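Local coordinates for extracellular solute-binding protein family 1 (PDB 4R2F) that probably serves as the extracellular sugar-binding component of a bacterial transporter, and here holds the disaccharide laminaribiose, at residues A39-N53 with A70-F84. Numbering follows the deposited sequence.
Sequences AIKFWDMPWATPAYN and ATYQIIQWNNFYQTF. With BGC (beta-D-glucopyranose), chain B; BGC (beta-D-glucopyranose), chain C.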
# COMPACT_ATOMS: atom_id res chain seq x y z
N ALA A 39 19.61 6.74 22.51
CA ALA A 39 18.63 5.77 22.02
C ALA A 39 18.41 5.87 20.51
O ALA A 39 18.40 6.96 19.95
CB ALA A 39 17.31 5.94 22.75
N ILE A 40 18.22 4.73 19.85
CA ILE A 40 17.87 4.73 18.43
C ILE A 40 16.37 4.95 18.35
O ILE A 40 15.60 4.13 18.83
CB ILE A 40 18.28 3.42 17.71
CG1 ILE A 40 19.80 3.39 17.50
CG2 ILE A 40 17.57 3.24 16.37
CD1 ILE A 40 20.38 4.62 16.82
N LYS A 41 15.96 6.07 17.75
CA LYS A 41 14.54 6.32 17.51
C LYS A 41 14.02 5.60 16.28
O LYS A 41 14.50 5.85 15.18
CB LYS A 41 14.28 7.82 17.36
CG LYS A 41 14.50 8.59 18.65
CD LYS A 41 14.46 10.08 18.39
CE LYS A 41 14.74 10.83 19.67
NZ LYS A 41 14.76 12.28 19.39
N PHE A 42 13.02 4.75 16.49
CA PHE A 42 12.34 4.04 15.43
C PHE A 42 10.92 4.57 15.32
O PHE A 42 10.16 4.53 16.28
CB PHE A 42 12.32 2.57 15.74
CG PHE A 42 11.60 1.72 14.72
CD1 PHE A 42 11.93 1.78 13.38
CD2 PHE A 42 10.64 0.82 15.13
CE1 PHE A 42 11.27 0.99 12.47
CE2 PHE A 42 9.99 0.00 14.23
CZ PHE A 42 10.29 0.10 12.89
N TRP A 43 10.58 5.10 14.15
CA TRP A 43 9.22 5.51 13.86
C TRP A 43 8.56 4.49 12.95
O TRP A 43 9.14 4.07 11.94
CB TRP A 43 9.22 6.87 13.15
CG TRP A 43 9.58 8.06 14.02
CD1 TRP A 43 10.07 8.04 15.30
CD2 TRP A 43 9.47 9.43 13.65
NE1 TRP A 43 10.28 9.33 15.74
CE2 TRP A 43 9.92 10.20 14.75
CE3 TRP A 43 9.04 10.09 12.49
CZ2 TRP A 43 9.95 11.61 14.73
CZ3 TRP A 43 9.06 11.49 12.47
CH2 TRP A 43 9.52 12.23 13.59
N ASP A 44 7.31 4.17 13.28
CA ASP A 44 6.55 3.11 12.62
C ASP A 44 5.12 3.61 12.34
O ASP A 44 4.64 4.51 13.02
CB ASP A 44 6.48 1.89 13.54
CG ASP A 44 6.12 0.58 12.80
OD1 ASP A 44 6.35 0.48 11.57
OD2 ASP A 44 5.66 -0.37 13.47
N MET A 45 4.45 3.02 11.36
CA MET A 45 3.13 3.48 10.96
C MET A 45 2.08 2.54 11.61
O MET A 45 2.42 1.45 12.09
CB MET A 45 2.99 3.44 9.43
CG MET A 45 4.06 4.19 8.63
SD MET A 45 4.45 5.86 9.17
CE MET A 45 2.95 6.67 8.70
N PRO A 46 0.80 2.92 11.55
CA PRO A 46 -0.23 1.99 11.95
C PRO A 46 -0.51 1.10 10.76
O PRO A 46 -1.37 1.41 9.93
CB PRO A 46 -1.42 2.91 12.32
CG PRO A 46 -0.88 4.31 12.28
CD PRO A 46 0.22 4.24 11.26
N TRP A 47 0.29 0.06 10.62
CA TRP A 47 0.20 -0.87 9.51
C TRP A 47 -1.05 -1.75 9.44
O TRP A 47 -1.52 -2.08 8.37
CB TRP A 47 1.49 -1.68 9.38
CG TRP A 47 2.61 -0.83 8.87
CD1 TRP A 47 3.66 -0.36 9.58
CD2 TRP A 47 2.76 -0.33 7.54
NE1 TRP A 47 4.47 0.40 8.78
CE2 TRP A 47 3.94 0.42 7.52
CE3 TRP A 47 2.02 -0.46 6.37
CZ2 TRP A 47 4.39 1.05 6.37
CZ3 TRP A 47 2.48 0.16 5.23
CH2 TRP A 47 3.65 0.90 5.24
N ALA A 48 -1.55 -2.18 10.59
CA ALA A 48 -2.73 -3.02 10.60
C ALA A 48 -3.68 -2.64 11.73
O ALA A 48 -4.16 -1.52 11.77
CB ALA A 48 -2.33 -4.49 10.65
N THR A 49 -3.96 -3.57 12.63
CA THR A 49 -4.70 -3.30 13.84
C THR A 49 -3.82 -2.68 14.91
O THR A 49 -2.61 -2.75 14.84
CB THR A 49 -5.34 -4.57 14.42
OG1 THR A 49 -4.31 -5.44 14.89
CG2 THR A 49 -6.17 -5.27 13.38
N PRO A 50 -4.53 -2.09 15.97
CA PRO A 50 -3.66 -1.58 17.03
C PRO A 50 -2.78 -2.67 17.61
O PRO A 50 -1.68 -2.38 18.05
CB PRO A 50 -4.64 -1.08 18.09
CG PRO A 50 -5.77 -0.57 17.30
CD PRO A 50 -5.97 -1.69 16.35
N ALA A 51 -3.25 -3.91 17.64
CA ALA A 51 -2.41 -5.00 18.14
C ALA A 51 -1.10 -5.16 17.33
O ALA A 51 -0.10 -5.62 17.87
CB ALA A 51 -3.19 -6.30 18.16
N TYR A 52 -1.09 -4.79 16.05
CA TYR A 52 0.18 -4.76 15.28
C TYR A 52 1.19 -3.84 15.98
O TYR A 52 2.34 -4.20 16.17
CB TYR A 52 -0.00 -4.32 13.80
CG TYR A 52 1.31 -3.83 13.25
CD1 TYR A 52 1.69 -2.50 13.40
CD2 TYR A 52 2.24 -4.72 12.75
CE1 TYR A 52 2.94 -2.06 13.00
CE2 TYR A 52 3.47 -4.29 12.32
CZ TYR A 52 3.83 -2.97 12.47
OH TYR A 52 5.06 -2.56 12.09
N ASN A 53 0.78 -2.63 16.35
CA ASN A 53 1.73 -1.68 16.93
C ASN A 53 2.21 -2.07 18.32
O ASN A 53 3.35 -1.83 18.63
CB ASN A 53 1.16 -0.28 16.94
CG ASN A 53 1.07 0.30 15.55
OD1 ASN A 53 2.10 0.65 14.92
ND2 ASN A 53 -0.15 0.41 15.05
N ALA A 70 16.51 1.09 21.62
CA ALA A 70 15.63 1.71 20.62
C ALA A 70 14.34 2.16 21.28
O ALA A 70 13.83 1.46 22.14
CB ALA A 70 15.30 0.71 19.52
N THR A 71 13.81 3.29 20.84
CA THR A 71 12.48 3.73 21.27
C THR A 71 11.53 3.58 20.09
O THR A 71 11.93 3.71 18.93
CB THR A 71 12.52 5.17 21.82
OG1 THR A 71 12.95 6.08 20.81
CG2 THR A 71 13.49 5.26 23.00
N TYR A 72 10.27 3.29 20.37
CA TYR A 72 9.25 3.11 19.35
C TYR A 72 8.27 4.25 19.39
O TYR A 72 7.78 4.62 20.44
CB TYR A 72 8.51 1.79 19.60
CG TYR A 72 7.48 1.37 18.56
CD1 TYR A 72 7.85 0.58 17.48
CD2 TYR A 72 6.14 1.71 18.70
CE1 TYR A 72 6.92 0.16 16.54
CE2 TYR A 72 5.21 1.29 17.77
CZ TYR A 72 5.61 0.51 16.69
OH TYR A 72 4.70 0.08 15.75
N GLN A 73 7.94 4.79 18.23
CA GLN A 73 6.97 5.86 18.14
C GLN A 73 6.11 5.69 16.90
O GLN A 73 6.63 5.43 15.82
CB GLN A 73 7.76 7.14 18.07
CG GLN A 73 7.06 8.30 17.43
CD GLN A 73 6.84 9.35 18.42
OE1 GLN A 73 5.88 9.29 19.18
NE2 GLN A 73 7.79 10.28 18.50
N ILE A 74 4.79 5.84 17.07
CA ILE A 74 3.83 5.69 15.97
C ILE A 74 3.56 7.03 15.30
O ILE A 74 3.24 7.99 15.97
CB ILE A 74 2.48 5.15 16.45
CG1 ILE A 74 2.64 3.78 17.10
CG2 ILE A 74 1.51 5.06 15.28
CD1 ILE A 74 1.42 3.36 17.92
N ILE A 75 3.70 7.06 13.99
CA ILE A 75 3.37 8.22 13.18
C ILE A 75 2.05 7.90 12.50
O ILE A 75 1.91 6.84 11.92
CB ILE A 75 4.46 8.47 12.11
CG1 ILE A 75 5.81 8.66 12.76
CG2 ILE A 75 4.08 9.66 11.23
CD1 ILE A 75 5.90 9.88 13.68
N GLN A 76 1.06 8.79 12.59
CA GLN A 76 -0.25 8.55 11.98
C GLN A 76 -0.18 8.69 10.45
O GLN A 76 0.67 9.38 9.92
CB GLN A 76 -1.30 9.51 12.54
CG GLN A 76 -1.55 9.37 14.05
CD GLN A 76 -1.98 7.96 14.47
OE1 GLN A 76 -1.44 7.39 15.42
NE2 GLN A 76 -2.93 7.40 13.76
N TRP A 77 -1.08 8.01 9.74
CA TRP A 77 -1.10 8.10 8.30
C TRP A 77 -1.47 9.49 7.79
O TRP A 77 -0.94 9.92 6.76
CB TRP A 77 -2.04 7.07 7.71
CG TRP A 77 -1.43 5.72 7.62
CD1 TRP A 77 -1.83 4.60 8.29
CD2 TRP A 77 -0.31 5.35 6.83
NE1 TRP A 77 -1.01 3.54 7.96
CE2 TRP A 77 -0.07 3.98 7.06
CE3 TRP A 77 0.52 6.04 5.94
CZ2 TRP A 77 0.96 3.29 6.43
CZ3 TRP A 77 1.54 5.36 5.31
CH2 TRP A 77 1.76 4.01 5.57
N ASN A 78 -2.38 10.20 8.45
CA ASN A 78 -2.85 11.48 7.88
C ASN A 78 -1.69 12.47 7.82
O ASN A 78 -1.00 12.70 8.83
CB ASN A 78 -4.00 12.08 8.67
CG ASN A 78 -4.73 13.16 7.87
OD1 ASN A 78 -5.22 12.93 6.75
ND2 ASN A 78 -4.81 14.35 8.42
N ASN A 79 -1.44 12.99 6.63
CA ASN A 79 -0.40 14.00 6.45
C ASN A 79 1.02 13.46 6.73
O ASN A 79 1.94 14.24 7.02
CB ASN A 79 -0.69 15.22 7.36
CG ASN A 79 -0.31 16.55 6.72
OD1 ASN A 79 -0.23 16.66 5.50
ND2 ASN A 79 -0.07 17.55 7.53
N PHE A 80 1.21 12.15 6.61
CA PHE A 80 2.51 11.52 6.96
C PHE A 80 3.67 12.10 6.15
O PHE A 80 4.78 12.23 6.64
CB PHE A 80 2.45 10.00 6.77
CG PHE A 80 2.61 9.56 5.35
CD1 PHE A 80 1.52 9.52 4.49
CD2 PHE A 80 3.86 9.19 4.85
CE1 PHE A 80 1.67 9.14 3.17
CE2 PHE A 80 4.00 8.81 3.51
CZ PHE A 80 2.91 8.78 2.68
N TYR A 81 3.42 12.44 4.89
CA TYR A 81 4.47 12.97 4.02
C TYR A 81 5.06 14.24 4.63
O TYR A 81 6.28 14.40 4.72
CB TYR A 81 3.89 13.24 2.62
CG TYR A 81 4.85 13.72 1.52
CD1 TYR A 81 5.95 12.96 1.14
CD2 TYR A 81 4.62 14.92 0.83
CE1 TYR A 81 6.80 13.38 0.13
CE2 TYR A 81 5.46 15.35 -0.18
CZ TYR A 81 6.55 14.57 -0.53
OH TYR A 81 7.41 14.97 -1.53
N GLN A 82 4.17 15.10 5.08
CA GLN A 82 4.54 16.38 5.66
C GLN A 82 5.17 16.16 7.03
O GLN A 82 6.12 16.86 7.39
CB GLN A 82 3.30 17.29 5.74
CG GLN A 82 3.43 18.52 6.64
CD GLN A 82 4.37 19.57 6.08
OE1 GLN A 82 4.75 19.53 4.91
NE2 GLN A 82 4.74 20.53 6.93
N THR A 83 4.63 15.22 7.80
CA THR A 83 5.18 14.92 9.13
C THR A 83 6.68 14.55 9.04
O THR A 83 7.53 15.17 9.70
CB THR A 83 4.39 13.80 9.82
OG1 THR A 83 3.00 14.15 9.86
CG2 THR A 83 4.92 13.57 11.21
N PHE A 84 7.00 13.58 8.19
CA PHE A 84 8.42 13.23 7.91
C PHE A 84 9.23 14.37 7.29
O PHE A 84 10.35 14.63 7.73
CB PHE A 84 8.52 12.01 6.99
CG PHE A 84 8.27 10.71 7.68
CD1 PHE A 84 9.31 10.03 8.32
CD2 PHE A 84 7.01 10.14 7.69
CE1 PHE A 84 9.08 8.83 8.96
CE2 PHE A 84 6.78 8.92 8.32
CZ PHE A 84 7.82 8.27 8.95
C2 BGC B . -2.10 0.41 4.16
C3 BGC B . -1.45 1.75 3.78
C4 BGC B . -2.51 2.85 3.82
C5 BGC B . -3.24 2.84 5.19
C6 BGC B . -4.27 3.97 5.34
C1 BGC B . -2.86 0.55 5.50
O1 BGC B . -3.54 -0.65 5.83
O2 BGC B . -1.09 -0.61 4.25
O3 BGC B . -0.80 1.58 2.49
O4 BGC B . -1.98 4.16 3.62
O5 BGC B . -3.85 1.59 5.34
O6 BGC B . -5.20 3.92 4.25
C2 BGC C . 1.29 1.69 1.36
C3 BGC C . 2.53 2.58 1.27
C4 BGC C . 2.14 3.97 0.77
C5 BGC C . 1.04 4.55 1.65
C6 BGC C . 0.53 5.90 1.11
C1 BGC C . 0.34 2.38 2.33
O2 BGC C . 1.62 0.39 1.81
O3 BGC C . 3.50 2.00 0.40
O4 BGC C . 3.26 4.84 0.85
O5 BGC C . -0.05 3.64 1.75
O6 BGC C . -0.09 5.77 -0.19
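Trp77 lies between protein and sugar: the glucose of chain B covers one face of its indole, while Met45 CE sits over the opposite face, 3.9 Å from the centroid of the six-membered ring. Pro46 CD covers the five-membered ring on that protein side, a second CH-pi contact. Rotation of the indole is limited by Trp77 NE1, which donates to Pro46 O (2.9 Å) from above the carbonyl plane. The edge of Trp77 meets the face of Trp47 in a T-shaped pair with planes at 87°, and the edge of Trp47 reaches O2 of both glucoses. Were Trp77 reduced to an alanine, the chain B glucose would probably lose the surface beneath it, Pro46 O its indole N-H, and a gap would open beside Met45 CE and Trp47.

Behind this platform, Met45, bent at both chi2 and chi3, brings SD to the edge of the Phe84 ring, a Met-aromatic contact. Ile75 CD1 lies 3.7 Å from the centroid of the Trp43 six-membered ring, over its face. On the other side of the sheet, Asp44 CG stands anti to the backbone N (chi1 -161°), and OD2 takes Tyr72 OH at 2.5 Å on its anti lone pair and Tyr52 OH on its syn one; OD1 is hydrogen-bonded to Thr98 OG1, itself hydrogen-bonded to Trp47 NE1, tying carboxylate to pocket.

Five backbone hydrogen bonds set the register of parallel strands 40-44 and 70-74, inclined at 25°. With helix 50-61 they form a beta-alpha-beta unit whose strand-end loops supply Trp77 as a face-on glucose platform and Trp47 edge-on beside it, as is common in sugar-binding solute-binding proteins.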